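Local structure of homoserine O-acetyltransferase (Bacillus anthracis str. 'Ames Ancestor', 3I1I) at residues Asn93-Gln98 / Met122-Phe127; Ile25-Gly30 / Ile105-Lys110; Gly209-Glu214 / Asp276-Met281. The protein probably transfers an acetyl group from acetyl-CoA to the hydroxyl of homoserine, an early step toward methionine, using an alpha/beta-hydrolase fold. All blocks are in the same frame, centred on the assembly; numbering follows the deposited sequence.

Contact 1 (Asn93-Gln98 / Met122-Phe127); sequences NLCNVQ and MDFPVF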
ATOM      1  N   ASN A  93     -16.917  -4.989 -18.496  1.00 22.91           N
ATOM      2  CA  ASN A  93     -16.046  -3.859 -18.738  1.00 22.54           C
ATOM      3  C   ASN A  93     -14.754  -4.273 -19.445  1.00 22.59           C
ATOM      4  O   ASN A  93     -14.272  -5.414 -19.285  1.00 22.07           O
ATOM      5  CB  ASN A  93     -15.719  -3.187 -17.412  1.00 22.26           C
ATOM      6  CG  ASN A  93     -16.917  -2.620 -16.741  1.00 22.35           C
ATOM      7  OD1 ASN A  93     -17.949  -2.391 -17.371  1.00 24.09           O
ATOM      8  ND2 ASN A  93     -16.799  -2.354 -15.441  1.00 22.06           N
ATOM      9  N   LEU A  94     -14.196  -3.360 -20.236  1.00 22.55           N
ATOM     10  CA  LEU A  94     -12.804  -3.518 -20.722  1.00 23.70           C
ATOM     11  C   LEU A  94     -11.794  -3.873 -19.567  1.00 23.09           C
ATOM     12  O   LEU A  94     -11.978  -3.448 -18.415  1.00 22.16           O
ATOM     13  CB  LEU A  94     -12.318  -2.212 -21.372  1.00 24.45           C
ATOM     14  CG  LEU A  94     -12.702  -1.795 -22.795  1.00 26.41           C
ATOM     15  CD1 LEU A  94     -12.270  -0.328 -22.989  1.00 25.99           C
ATOM     16  CD2 LEU A  94     -12.028  -2.735 -23.826  1.00 25.16           C
ATOM     17  N   CYS A  95     -10.758  -4.631 -19.904  1.00 22.46           N
ATOM     18  CA  CYS A  95      -9.774  -5.101 -18.944  1.00 23.12           C
ATOM     19  C   CYS A  95     -10.382  -5.764 -17.696  1.00 24.03           C
ATOM     20  O   CYS A  95      -9.838  -5.622 -16.583  1.00 22.95           O
ATOM     21  CB  CYS A  95      -8.887  -3.953 -18.507  1.00 23.50           C
ATOM     22  SG  CYS A  95      -8.070  -3.156 -19.885  1.00 23.29           S
ATOM     23  N   ASN A  96     -11.484  -6.501 -17.885  1.00 24.35           N
ATOM     24  CA  ASN A  96     -12.134  -7.148 -16.770  1.00 25.26           C
ATOM     25  C   ASN A  96     -11.077  -7.950 -16.033  1.00 26.24           C
ATOM     26  O   ASN A  96     -10.285  -8.647 -16.670  1.00 27.18           O
ATOM     27  CB  ASN A  96     -13.271  -8.054 -17.234  1.00 24.23           C
ATOM     28  CG  ASN A  96     -14.101  -8.563 -16.077  1.00 24.93           C
ATOM     29  OD1 ASN A  96     -13.701  -9.494 -15.382  1.00 21.98           O
ATOM     30  ND2 ASN A  96     -15.279  -7.967 -15.872  1.00 24.21           N
ATOM     31  N   VAL A  97     -11.044  -7.843 -14.712  1.00 27.24           N
ATOM     32  CA  VAL A  97      -9.958  -8.461 -13.949  1.00 28.87           C
ATOM     33  C   VAL A  97     -10.103  -9.974 -13.844  1.00 30.84           C
ATOM     34  O   VAL A  97      -9.098 -10.696 -13.774  1.00 31.73           O
ATOM     35  CB  VAL A  97      -9.790  -7.839 -12.534  1.00 28.73           C
ATOM     36  CG1 VAL A  97      -9.640  -6.344 -12.659  1.00 27.36           C
ATOM     37  CG2 VAL A  97     -10.958  -8.216 -11.618  1.00 27.05           C
ATOM     38  N   GLN A  98     -11.340 -10.454 -13.843  1.00 33.05           N
ATOM     39  CA  GLN A  98     -11.623 -11.888 -13.728  1.00 34.83           C
ATOM     40  C   GLN A  98     -11.458 -12.544 -15.059  1.00 36.54           C
ATOM     41  O   GLN A  98     -12.381 -13.220 -15.537  1.00 36.00           O
ATOM     42  CB  GLN A  98     -13.056 -12.121 -13.299  1.00 34.44           C
ATOM     43  CG  GLN A  98     -13.358 -11.652 -11.935  1.00 34.45           C
ATOM     44  CD  GLN A  98     -14.706 -12.157 -11.499  1.00 36.45           C
ATOM     45  OE1 GLN A  98     -14.995 -13.366 -11.610  1.00 36.39           O
ATOM     46  NE2 GLN A  98     -15.560 -11.243 -10.999  1.00 38.20           N
HETATM   47  N   MSE A 122       1.517  -4.680 -21.588  1.00 29.01           N
HETATM   48  CA  MSE A 122       1.565  -3.227 -21.358  1.00 29.00           C
HETATM   49  C   MSE A 122       1.478  -2.384 -22.629  1.00 28.86           C
HETATM   50  O   MSE A 122       1.394  -1.138 -22.551  1.00 29.10           O
HETATM   51  CB  MSE A 122       2.795  -2.829 -20.539  1.00 28.92           C
HETATM   52  CG  MSE A 122       2.848  -3.477 -19.166  1.00 30.16           C
HETATM   53 SE   MSE A 122       1.172  -3.326 -18.123  0.65 33.75          SE
HETATM   54  CE  MSE A 122       1.033  -1.383 -18.096  1.00 27.20           C
ATOM     55  N   ASP A 123       1.442  -3.028 -23.796  1.00 28.24           N
ATOM     56  CA  ASP A 123       1.058  -2.314 -25.005  1.00 27.84           C
ATOM     57  C   ASP A 123      -0.462  -2.078 -25.088  1.00 27.04           C
ATOM     58  O   ASP A 123      -0.926  -1.378 -25.991  1.00 25.62           O
ATOM     59  CB  ASP A 123       1.567  -3.030 -26.264  1.00 28.28           C
ATOM     60  CG  ASP A 123       1.281  -2.235 -27.552  1.00 30.21           C
ATOM     61  OD1 ASP A 123       1.630  -1.038 -27.601  1.00 28.73           O
ATOM     62  OD2 ASP A 123       0.662  -2.794 -28.490  1.00 34.44           O
ATOM     63  N   PHE A 124      -1.253  -2.624 -24.160  1.00 26.58           N
ATOM     64  CA  PHE A 124      -2.685  -2.316 -24.196  1.00 26.06           C
ATOM     65  C   PHE A 124      -2.937  -0.829 -23.954  1.00 25.69           C
ATOM     66  O   PHE A 124      -2.250  -0.203 -23.162  1.00 25.39           O
ATOM     67  CB  PHE A 124      -3.486  -3.154 -23.206  1.00 26.46           C
ATOM     68  CG  PHE A 124      -4.955  -3.161 -23.503  1.00 26.48           C
ATOM     69  CD1 PHE A 124      -5.463  -4.006 -24.479  1.00 27.28           C
ATOM     70  CD2 PHE A 124      -5.809  -2.290 -22.857  1.00 25.28           C
ATOM     71  CE1 PHE A 124      -6.805  -4.012 -24.793  1.00 27.88           C
ATOM     72  CE2 PHE A 124      -7.160  -2.282 -23.156  1.00 25.97           C
ATOM     73  CZ  PHE A 124      -7.665  -3.137 -24.136  1.00 27.63           C
ATOM     74  N   PRO A 125      -3.917  -0.246 -24.654  1.00 25.67           N
ATOM     75  CA  PRO A 125      -4.109   1.182 -24.444  1.00 25.65           C
ATOM     76  C   PRO A 125      -4.791   1.493 -23.129  1.00 25.33           C
ATOM     77  O   PRO A 125      -5.577   0.701 -22.637  1.00 24.89           O
ATOM     78  CB  PRO A 125      -5.033   1.599 -25.588  1.00 25.80           C
ATOM     79  CG  PRO A 125      -5.739   0.361 -25.981  1.00 26.30           C
ATOM     80  CD  PRO A 125      -4.778  -0.770 -25.726  1.00 25.98           C
ATOM     81  N   VAL A 126      -4.490   2.661 -22.591  1.00 24.72           N
ATOM     82  CA  VAL A 126      -5.192   3.176 -21.455  1.00 24.05           C
ATOM     83  C   VAL A 126      -6.641   3.386 -21.833  1.00 24.90           C
ATOM     84  O   VAL A 126      -6.938   3.987 -22.922  1.00 25.68           O
ATOM     85  CB  VAL A 126      -4.582   4.500 -21.003  1.00 24.20           C
ATOM     86  CG1 VAL A 126      -5.451   5.134 -19.919  1.00 21.22           C
ATOM     87  CG2 VAL A 126      -3.105   4.263 -20.542  1.00 22.47           C
ATOM     88  N   PHE A 127      -7.528   2.893 -20.961  1.00 23.84           N
ATOM     89  CA  PHE A 127      -8.946   3.125 -21.097  1.00 23.68           C
ATOM     90  C   PHE A 127      -9.525   3.892 -19.916  1.00 23.78           C
ATOM     91  O   PHE A 127      -9.001   3.824 -18.804  1.00 23.44           O
ATOM     92  CB  PHE A 127      -9.698   1.790 -21.283  1.00 23.72           C
ATOM     93  CG  PHE A 127     -10.060   1.084 -19.988  1.00 21.88           C
ATOM     94  CD1 PHE A 127     -11.323   1.215 -19.457  1.00 20.44           C
ATOM     95  CD2 PHE A 127      -9.136   0.275 -19.332  1.00 21.49           C
ATOM     96  CE1 PHE A 127     -11.680   0.564 -18.297  1.00 22.73           C
ATOM     97  CE2 PHE A 127      -9.462  -0.380 -18.157  1.00 20.30           C
ATOM     98  CZ  PHE A 127     -10.738  -0.236 -17.627  1.00 22.16           C
TER
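Both segments belong to the long loop between strand 87-91 and helix 129-142, which the contact folds back on itself. Phe124, just past the 3-10 segment that ends at Asp123, leaves the backbone facing the type II turn Asn93-Asn96, with CG anti to the backbone N (chi1 -163°). Its CE2 meets Cys95 SG at 3.5 Å, the sulfur lying oblique to the ring, while Leu94 CD2 comes up at the ring edge, 4.4 Å from CZ. Pro125 CD rests on one face of the same ring. Phe127 also faces the turn. Its CG takes the crowded position between the backbone N and the carbonyl carbon (chi1 85°), and Leu94 CB lies over one ring face in a CH-pi contact, 4.1 Å from the centroid. Leu94 CD1 reaches Phe127 CB at 3.7 Å; the two side chains lie alongside, pointing opposite ways. Cys95 SG, oblique to this ring too, stands 3.6 Å from Phe127 CE2. Tyr282 and Ala286 of helix 277-289 and Val132 of helix 129-142 close in around these groups. No hydrogen bond joins the segments: a buried thiol between two rings, with a leucine beside it, holds them by dispersion and sulfur-aromatic contacts.

Contact 2 (Ile25-Gly30 / Ile105-Lys110); sequences IPVQMG and ITTGPK. With ACT (acetate ion), chain D.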
ATOM      1  N   ILE A  25      -8.276  -0.462 -31.962  1.00 27.55           N
ATOM      2  CA  ILE A  25      -8.063  -1.899 -31.976  1.00 26.84           C
ATOM      3  C   ILE A  25      -9.434  -2.578 -32.031  1.00 26.97           C
ATOM      4  O   ILE A  25     -10.444  -1.943 -31.749  1.00 26.89           O
ATOM      5  CB  ILE A  25      -7.245  -2.385 -30.715  1.00 27.10           C
ATOM      6  CG1 ILE A  25      -7.951  -1.982 -29.404  1.00 26.87           C
ATOM      7  CG2 ILE A  25      -5.838  -1.831 -30.730  1.00 23.95           C
ATOM      8  CD1 ILE A  25      -7.578  -2.827 -28.177  1.00 25.15           C
ATOM      9  N   PRO A  26      -9.484  -3.845 -32.459  1.00 26.81           N
ATOM     10  CA  PRO A  26     -10.702  -4.639 -32.266  1.00 26.25           C
ATOM     11  C   PRO A  26     -10.991  -4.910 -30.775  1.00 26.11           C
ATOM     12  O   PRO A  26     -10.072  -5.181 -29.990  1.00 24.44           O
ATOM     13  CB  PRO A  26     -10.399  -5.981 -32.993  1.00 25.87           C
ATOM     14  CG  PRO A  26      -9.218  -5.726 -33.860  1.00 26.27           C
ATOM     15  CD  PRO A  26      -8.471  -4.551 -33.276  1.00 27.15           C
ATOM     16  N   VAL A  27     -12.269  -4.891 -30.423  1.00 26.00           N
ATOM     17  CA  VAL A  27     -12.707  -5.170 -29.062  1.00 26.24           C
ATOM     18  C   VAL A  27     -13.922  -6.100 -29.071  1.00 26.98           C
ATOM     19  O   VAL A  27     -14.670  -6.138 -30.042  1.00 27.45           O
ATOM     20  CB  VAL A  27     -13.105  -3.853 -28.338  1.00 26.09           C
ATOM     21  CG1 VAL A  27     -11.906  -2.866 -28.272  1.00 25.01           C
ATOM     22  CG2 VAL A  27     -14.243  -3.228 -29.036  1.00 23.61           C
ATOM     23  N   GLN A  28     -14.104  -6.831 -27.979  1.00 27.04           N
ATOM     24  CA  GLN A  28     -15.308  -7.620 -27.729  1.00 27.18           C
ATOM     25  C   GLN A  28     -15.772  -7.321 -26.307  1.00 27.05           C
ATOM     26  O   GLN A  28     -15.010  -6.841 -25.487  1.00 26.51           O
ATOM     27  CB  GLN A  28     -15.027  -9.106 -27.851  1.00 27.33           C
ATOM     28  CG  GLN A  28     -13.829  -9.546 -26.994  1.00 30.16           C
ATOM     29  CD  GLN A  28     -13.559 -11.045 -26.997  1.00 31.22           C
ATOM     30  OE1 GLN A  28     -14.043 -11.773 -27.854  1.00 32.17           O
ATOM     31  NE2 GLN A  28     -12.796 -11.509 -25.995  1.00 29.98           N
HETATM   32  N   MSE A  29     -17.019  -7.671 -26.026  1.00 26.86           N
HETATM   33  CA  MSE A  29     -17.668  -7.324 -24.799  1.00 26.12           C
HETATM   34  C   MSE A  29     -18.770  -8.326 -24.504  1.00 25.00           C
HETATM   35  O   MSE A  29     -19.731  -8.432 -25.248  1.00 24.32           O
HETATM   36  CB  MSE A  29     -18.255  -5.926 -24.932  1.00 26.55           C
HETATM   37  CG  MSE A  29     -18.755  -5.330 -23.619  1.00 28.54           C
HETATM   38 SE   MSE A  29     -19.628  -3.612 -23.948  0.65 32.23          SE
HETATM   39  CE  MSE A  29     -18.729  -2.545 -22.682  1.00 37.69           C
ATOM     40  N   GLY A  30     -18.662  -9.045 -23.400  1.00 23.88           N
ATOM     41  CA  GLY A  30     -19.737  -9.952 -23.033  1.00 23.91           C
ATOM     42  C   GLY A  30     -20.914  -9.179 -22.510  1.00 23.12           C
ATOM     43  O   GLY A  30     -20.750  -8.081 -22.053  1.00 23.71           O
ATOM     44  N   ILE A 105     -16.230 -12.110 -21.078  1.00 26.56           N
ATOM     45  CA  ILE A 105     -15.731 -11.804 -22.421  1.00 26.01           C
ATOM     46  C   ILE A 105     -15.307 -10.335 -22.471  1.00 26.43           C
ATOM     47  O   ILE A 105     -16.139  -9.434 -22.363  1.00 25.86           O
ATOM     48  CB  ILE A 105     -16.820 -12.103 -23.525  1.00 26.59           C
ATOM     49  CG1 ILE A 105     -17.214 -13.595 -23.489  1.00 26.70           C
ATOM     50  CG2 ILE A 105     -16.328 -11.684 -24.916  1.00 21.40           C
ATOM     51  CD1 ILE A 105     -18.650 -13.890 -23.980  1.00 28.25           C
ATOM     52  N   THR A 106     -14.007 -10.109 -22.632  1.00 26.65           N
ATOM     53  CA  THR A 106     -13.421  -8.785 -22.436  1.00 26.68           C
ATOM     54  C   THR A 106     -12.298  -8.576 -23.436  1.00 26.48           C
ATOM     55  O   THR A 106     -11.858  -9.531 -24.067  1.00 26.43           O
ATOM     56  CB  THR A 106     -12.834  -8.637 -21.005  1.00 26.58           C
ATOM     57  OG1 THR A 106     -12.665  -7.249 -20.709  1.00 27.71           O
ATOM     58  CG2 THR A 106     -11.483  -9.355 -20.852  1.00 25.09           C
ATOM     59  N   THR A 107     -11.862  -7.332 -23.572  1.00 25.70           N
ATOM     60  CA  THR A 107     -10.604  -7.034 -24.244  1.00 26.30           C
ATOM     61  C   THR A 107      -9.678  -6.306 -23.289  1.00 25.78           C
ATOM     62  O   THR A 107     -10.083  -5.364 -22.640  1.00 25.02           O
ATOM     63  CB  THR A 107     -10.820  -6.181 -25.506  1.00 26.64           C
ATOM     64  OG1 THR A 107     -11.795  -6.830 -26.323  1.00 28.23           O
ATOM     65  CG2 THR A 107      -9.509  -6.021 -26.288  1.00 25.57           C
ATOM     66  N   GLY A 108      -8.441  -6.779 -23.204  1.00 26.14           N
ATOM     67  CA  GLY A 108      -7.474  -6.297 -22.229  1.00 25.85           C
ATOM     68  C   GLY A 108      -6.065  -6.830 -22.475  1.00 26.24           C
ATOM     69  O   GLY A 108      -5.771  -7.380 -23.554  1.00 25.17           O
ATOM     70  N   PRO A 109      -5.175  -6.662 -21.483  1.00 26.33           N
ATOM     71  CA  PRO A 109      -3.791  -7.027 -21.645  1.00 26.73           C
ATOM     72  C   PRO A 109      -3.550  -8.510 -21.880  1.00 27.01           C
ATOM     73  O   PRO A 109      -2.503  -8.863 -22.421  1.00 26.40           O
ATOM     74  CB  PRO A 109      -3.130  -6.583 -20.327  1.00 27.40           C
ATOM     75  CG  PRO A 109      -4.113  -5.758 -19.622  1.00 27.17           C
ATOM     76  CD  PRO A 109      -5.447  -6.063 -20.166  1.00 26.65           C
ATOM     77  N   LYS A 110      -4.479  -9.368 -21.472  1.00 27.74           N
ATOM     78  CA  LYS A 110      -4.367 -10.777 -21.816  1.00 29.04           C
ATOM     79  C   LYS A 110      -4.793 -11.103 -23.231  1.00 29.31           C
ATOM     80  O   LYS A 110      -4.512 -12.215 -23.708  1.00 30.86           O
ATOM     81  CB  LYS A 110      -5.174 -11.662 -20.867  1.00 29.45           C
ATOM     82  CG  LYS A 110      -4.473 -12.035 -19.564  1.00 32.82           C
ATOM     83  CD  LYS A 110      -3.133 -12.804 -19.788  1.00 37.24           C
ATOM     84  CE  LYS A 110      -2.116 -12.581 -18.626  1.00 39.56           C
ATOM     85  NZ  LYS A 110      -0.634 -12.639 -19.008  1.00 40.33           N
TER
HETATM   86  C   ACT D 503     -10.134  -9.290 -29.165  1.00 60.56           C
HETATM   87  O   ACT D 503      -8.962  -9.039 -29.567  1.00 60.32           O
HETATM   88  OXT ACT D 503     -10.245  -9.464 -27.920  1.00 60.21           O
HETATM   89  CH3 ACT D 503     -11.322  -9.377 -30.097  1.00 59.83           C
HETATM   90  O   HOH W   1     -14.644  -5.626 -22.713  1.00 41.74           O
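Strand 24-34, second in the order of the main mixed sheet, carries along residues 25-30 a nearly antiparallel piece of the long loop between strand 87-91 and helix 129-142. Gly30 N gives the one backbone-to-backbone hydrogen bond of the pair, to Ile105 O at 2.8 Å, and meets that oxygen from above the carbonyl plane. Two residues back along the strand, a side-chain oxygen takes the bond: Gln28 N points almost straight at Thr107 OG1 (2.8 Å, N-H...O 168°). The hydroxyl is placed there by a chi1 of -53°, OG1 lying anti to the carbonyl carbon, and CG2 then turns toward Pro26 O and Ile25 CD1. Gln28 leaves the strand with CG in the crowded position between N and the carbonyl carbon (chi1 52°) and extends from there, so that NE2 donates to Thr106 O at 2.9 Å. That oxygen lies in the amide plane of Gln28, although NE2 stands above the carbonyl plane. Ile105 CG2 packs against the amide at 3.5 Å from Gln28 CD, the two side chains lying roughly perpendicular. A water donating to Gln28 O at 3.1 Å accepts only weakly from Thr107 N. Thr106 OG1 turns to Asn93 O, and an acetate ion, probably from the crystallisation liquor, lies beside Thr107. One backbone bond and two bonds involving the Gln28 and Thr107 side chains thus hold the loop against a strand that also pairs with strand 10-18, the two forming the N-terminal antiparallel strands of the alpha/beta-hydrolase sheet.

Contact 3 (Gly209-Glu214 / Asp276-Met281); sequences GKYGEE and DANSWM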
ATOM      1  N   GLY A 209       5.420  -6.874 -16.909  1.00 32.31           N
ATOM      2  CA  GLY A 209       4.118  -7.156 -17.492  1.00 32.52           C
ATOM      3  C   GLY A 209       4.086  -8.448 -18.287  1.00 32.59           C
ATOM      4  O   GLY A 209       3.010  -8.902 -18.654  1.00 32.16           O
ATOM      5  N   LYS A 210       5.238  -9.067 -18.517  1.00 32.70           N
ATOM      6  CA  LYS A 210       5.284 -10.295 -19.318  1.00 34.08           C
ATOM      7  C   LYS A 210       5.397 -11.575 -18.482  1.00 33.50           C
ATOM      8  O   LYS A 210       6.157 -12.463 -18.802  1.00 33.50           O
ATOM      9  CB  LYS A 210       6.430 -10.231 -20.337  1.00 34.36           C
ATOM     10  CG  LYS A 210       6.584  -8.857 -20.997  1.00 37.69           C
ATOM     11  CD  LYS A 210       6.573  -8.953 -22.510  1.00 42.95           C
ATOM     12  CE  LYS A 210       7.236  -7.717 -23.159  1.00 45.83           C
ATOM     13  NZ  LYS A 210       7.187  -7.748 -24.673  1.00 47.89           N
ATOM     14  N   TYR A 211       4.602 -11.682 -17.434  1.00 33.31           N
ATOM     15  CA  TYR A 211       4.696 -12.819 -16.508  1.00 33.16           C
ATOM     16  C   TYR A 211       3.956 -14.052 -17.031  1.00 34.13           C
ATOM     17  O   TYR A 211       3.984 -15.117 -16.400  1.00 33.44           O
ATOM     18  CB  TYR A 211       4.133 -12.434 -15.139  1.00 32.24           C
ATOM     19  CG  TYR A 211       2.779 -11.767 -15.267  1.00 30.14           C
ATOM     20  CD1 TYR A 211       1.629 -12.519 -15.433  1.00 27.62           C
ATOM     21  CD2 TYR A 211       2.665 -10.375 -15.283  1.00 26.93           C
ATOM     22  CE1 TYR A 211       0.386 -11.899 -15.604  1.00 28.36           C
ATOM     23  CE2 TYR A 211       1.448  -9.757 -15.454  1.00 26.64           C
ATOM     24  CZ  TYR A 211       0.309 -10.520 -15.614  1.00 27.02           C
ATOM     25  OH  TYR A 211      -0.905  -9.922 -15.755  1.00 27.04           O
ATOM     26  N   GLY A 212       3.231 -13.890 -18.134  1.00 35.59           N
ATOM     27  CA  GLY A 212       2.459 -14.991 -18.716  1.00 36.85           C
ATOM     28  C   GLY A 212       1.409 -15.590 -17.789  1.00 38.30           C
ATOM     29  O   GLY A 212       0.422 -14.937 -17.429  1.00 38.33           O
ATOM     30  N   GLU A 213       1.620 -16.843 -17.401  1.00 39.75           N
ATOM     31  CA  GLU A 213       0.641 -17.567 -16.587  1.00 40.97           C
ATOM     32  C   GLU A 213       0.972 -17.505 -15.105  1.00 40.31           C
ATOM     33  O   GLU A 213       0.143 -17.865 -14.274  1.00 40.98           O
ATOM     34  CB  GLU A 213       0.539 -19.036 -17.043  1.00 42.11           C
ATOM     35  CG  GLU A 213      -0.029 -19.239 -18.487  1.00 44.62           C
ATOM     36  CD  GLU A 213      -1.226 -18.331 -18.794  1.00 49.22           C
ATOM     37  OE1 GLU A 213      -2.221 -18.377 -18.016  1.00 51.11           O
ATOM     38  OE2 GLU A 213      -1.170 -17.573 -19.808  1.00 51.67           O
ATOM     39  N   GLU A 214       2.166 -17.035 -14.774  1.00 39.27           N
ATOM     40  CA  GLU A 214       2.568 -16.897 -13.374  1.00 38.61           C
ATOM     41  C   GLU A 214       2.386 -15.481 -12.821  1.00 36.18           C
ATOM     42  O   GLU A 214       3.285 -14.636 -12.898  1.00 35.79           O
ATOM     43  CB  GLU A 214       3.995 -17.376 -13.196  1.00 39.30           C
ATOM     44  CG  GLU A 214       4.031 -18.870 -12.959  1.00 43.83           C
ATOM     45  CD  GLU A 214       5.376 -19.466 -13.258  1.00 48.32           C
ATOM     46  OE1 GLU A 214       5.947 -20.073 -12.327  1.00 51.02           O
ATOM     47  OE2 GLU A 214       5.855 -19.312 -14.416  1.00 51.15           O
ATOM     48  N   ASP A 276      -6.275 -11.264 -12.971  1.00 26.22           N
ATOM     49  CA  ASP A 276      -5.066 -10.926 -13.733  1.00 25.36           C
ATOM     50  C   ASP A 276      -4.458  -9.580 -13.317  1.00 24.61           C
ATOM     51  O   ASP A 276      -5.125  -8.554 -13.309  1.00 25.64           O
ATOM     52  CB  ASP A 276      -5.372 -10.880 -15.220  1.00 25.16           C
ATOM     53  CG  ASP A 276      -4.151 -10.501 -16.051  1.00 25.77           C
ATOM     54  OD1 ASP A 276      -3.124 -11.236 -15.974  1.00 25.08           O
ATOM     55  OD2 ASP A 276      -4.227  -9.466 -16.746  1.00 22.66           O
ATOM     56  N   ALA A 277      -3.164  -9.582 -13.048  1.00 23.87           N
ATOM     57  CA  ALA A 277      -2.471  -8.421 -12.469  1.00 22.80           C
ATOM     58  C   ALA A 277      -2.482  -7.217 -13.406  1.00 22.08           C
ATOM     59  O   ALA A 277      -2.859  -6.123 -12.981  1.00 22.01           O
ATOM     60  CB  ALA A 277      -1.014  -8.784 -12.059  1.00 21.57           C
ATOM     61  N   ASN A 278      -2.053  -7.404 -14.653  1.00 21.48           N
ATOM     62  CA  ASN A 278      -2.051  -6.308 -15.629  1.00 21.49           C
ATOM     63  C   ASN A 278      -3.461  -5.704 -15.779  1.00 21.81           C
ATOM     64  O   ASN A 278      -3.614  -4.470 -15.854  1.00 21.69           O
ATOM     65  CB  ASN A 278      -1.534  -6.774 -16.993  1.00 21.24           C
ATOM     66  CG  ASN A 278      -0.030  -7.089 -16.989  1.00 20.82           C
ATOM     67  OD1 ASN A 278       0.715  -6.665 -16.105  1.00 22.94           O
ATOM     68  ND2 ASN A 278       0.417  -7.798 -17.994  1.00 18.97           N
ATOM     69  N   SER A 279      -4.469  -6.581 -15.788  1.00 21.36           N
ATOM     70  CA  SER A 279      -5.832  -6.165 -15.898  1.00 22.45           C
ATOM     71  C   SER A 279      -6.200  -5.275 -14.695  1.00 23.27           C
ATOM     72  O   SER A 279      -6.855  -4.219 -14.832  1.00 22.20           O
ATOM     73  CB  SER A 279      -6.762  -7.377 -15.967  1.00 22.46           C
ATOM     74  OG  SER A 279      -6.671  -8.003 -17.235  1.00 22.79           O
ATOM     75  N   TRP A 280      -5.774  -5.723 -13.524  1.00 24.03           N
ATOM     76  CA  TRP A 280      -6.001  -4.978 -12.306  1.00 24.82           C
ATOM     77  C   TRP A 280      -5.381  -3.591 -12.423  1.00 24.14           C
ATOM     78  O   TRP A 280      -6.022  -2.629 -12.089  1.00 23.23           O
ATOM     79  CB  TRP A 280      -5.408  -5.726 -11.100  1.00 25.61           C
ATOM     80  CG  TRP A 280      -5.797  -5.100  -9.809  1.00 26.51           C
ATOM     81  CD1 TRP A 280      -5.305  -3.934  -9.258  1.00 27.00           C
ATOM     82  CD2 TRP A 280      -6.789  -5.579  -8.927  1.00 27.81           C
ATOM     83  NE1 TRP A 280      -5.944  -3.674  -8.073  1.00 28.57           N
ATOM     84  CE2 TRP A 280      -6.859  -4.671  -7.843  1.00 28.23           C
ATOM     85  CE3 TRP A 280      -7.621  -6.702  -8.934  1.00 31.09           C
ATOM     86  CZ2 TRP A 280      -7.737  -4.845  -6.782  1.00 30.55           C
ATOM     87  CZ3 TRP A 280      -8.516  -6.874  -7.882  1.00 33.66           C
ATOM     88  CH2 TRP A 280      -8.552  -5.956  -6.807  1.00 34.12           C
HETATM   89  N   MSE A 281      -4.152  -3.498 -12.920  1.00 24.69           N
HETATM   90  CA  MSE A 281      -3.507  -2.197 -13.075  1.00 25.85           C
HETATM   91  C   MSE A 281      -4.328  -1.264 -13.990  1.00 25.09           C
HETATM   92  O   MSE A 281      -4.529  -0.096 -13.634  1.00 25.52           O
HETATM   93  CB  MSE A 281      -2.096  -2.283 -13.688  1.00 26.21           C
HETATM   94  CG  MSE A 281      -1.031  -3.014 -12.909  1.00 31.12           C
HETATM   95 SE   MSE A 281       0.702  -2.835 -13.901  0.65 38.22          SE
HETATM   96  CE  MSE A 281       0.356  -1.297 -14.910  1.00 25.58           C
TER
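Hydrogen bonds carry most of this contact, which joins the loop between helices 186-202 and 217-228 to the N-terminus of helix 277-289; Tyr211 OH is their hub. The hydroxyl donates to Asp276 OD1 at 2.6 Å, reaching it from above the carboxylate plane, and accepts from Asn278 N at 3.0 Å in a nearly straight bond (169°). A third bond runs from Asn278 ND2 to Gly209 O, 2.9 Å long, on a lone pair of the carbonyl and in the amide plane of the donor. Asn278 OD1 accepts from Trp206 NE1, so both ends of the amide are held. Asp276 is the helix N-cap: the capping bond comes from Ser279 N to OD2 at 3.0 Å, and Ser279 OG also donates to OD2. Nonpolar contact comes from Ala277 CB, oblique to the Tyr211 ring, 4.2 Å from CZ. Asn278 OD1 lies at the ring edge, the amide meeting the ring tip to tip with planes 57° apart. OD2 thus caps the helix while OD1 grips the phenol and accepts also from Gln215 NE2. The helix N-terminus, these donors and the nearby positive charge of Lys110 would tend to keep the buried carboxylate anionic and polarise the tyrosine hydroxyl.

Overall arrangement
Contacts 1 and 2 share the long loop between strand 87-91 and helix 129-142, their centres about 8 Å apart, and their segments alternate along the chain: 25-30, 93-98, 105-110, 122-127. Contact 3 follows later in sequence, its centre about 11 Å from that of contact 1 and 15 Å from that of contact 2. Cys95 N with Thr107 O ties contacts 1 and 2, Val97 O with Asp276 N ties 1 and 3, and Lys110 NZ with Gly212 O ties 2 and 3. The loop thus connects the second strand of the sheet to the helical region 186-289, inserted between strands 174-178 and 309-313 and consistent with the lid of this fold.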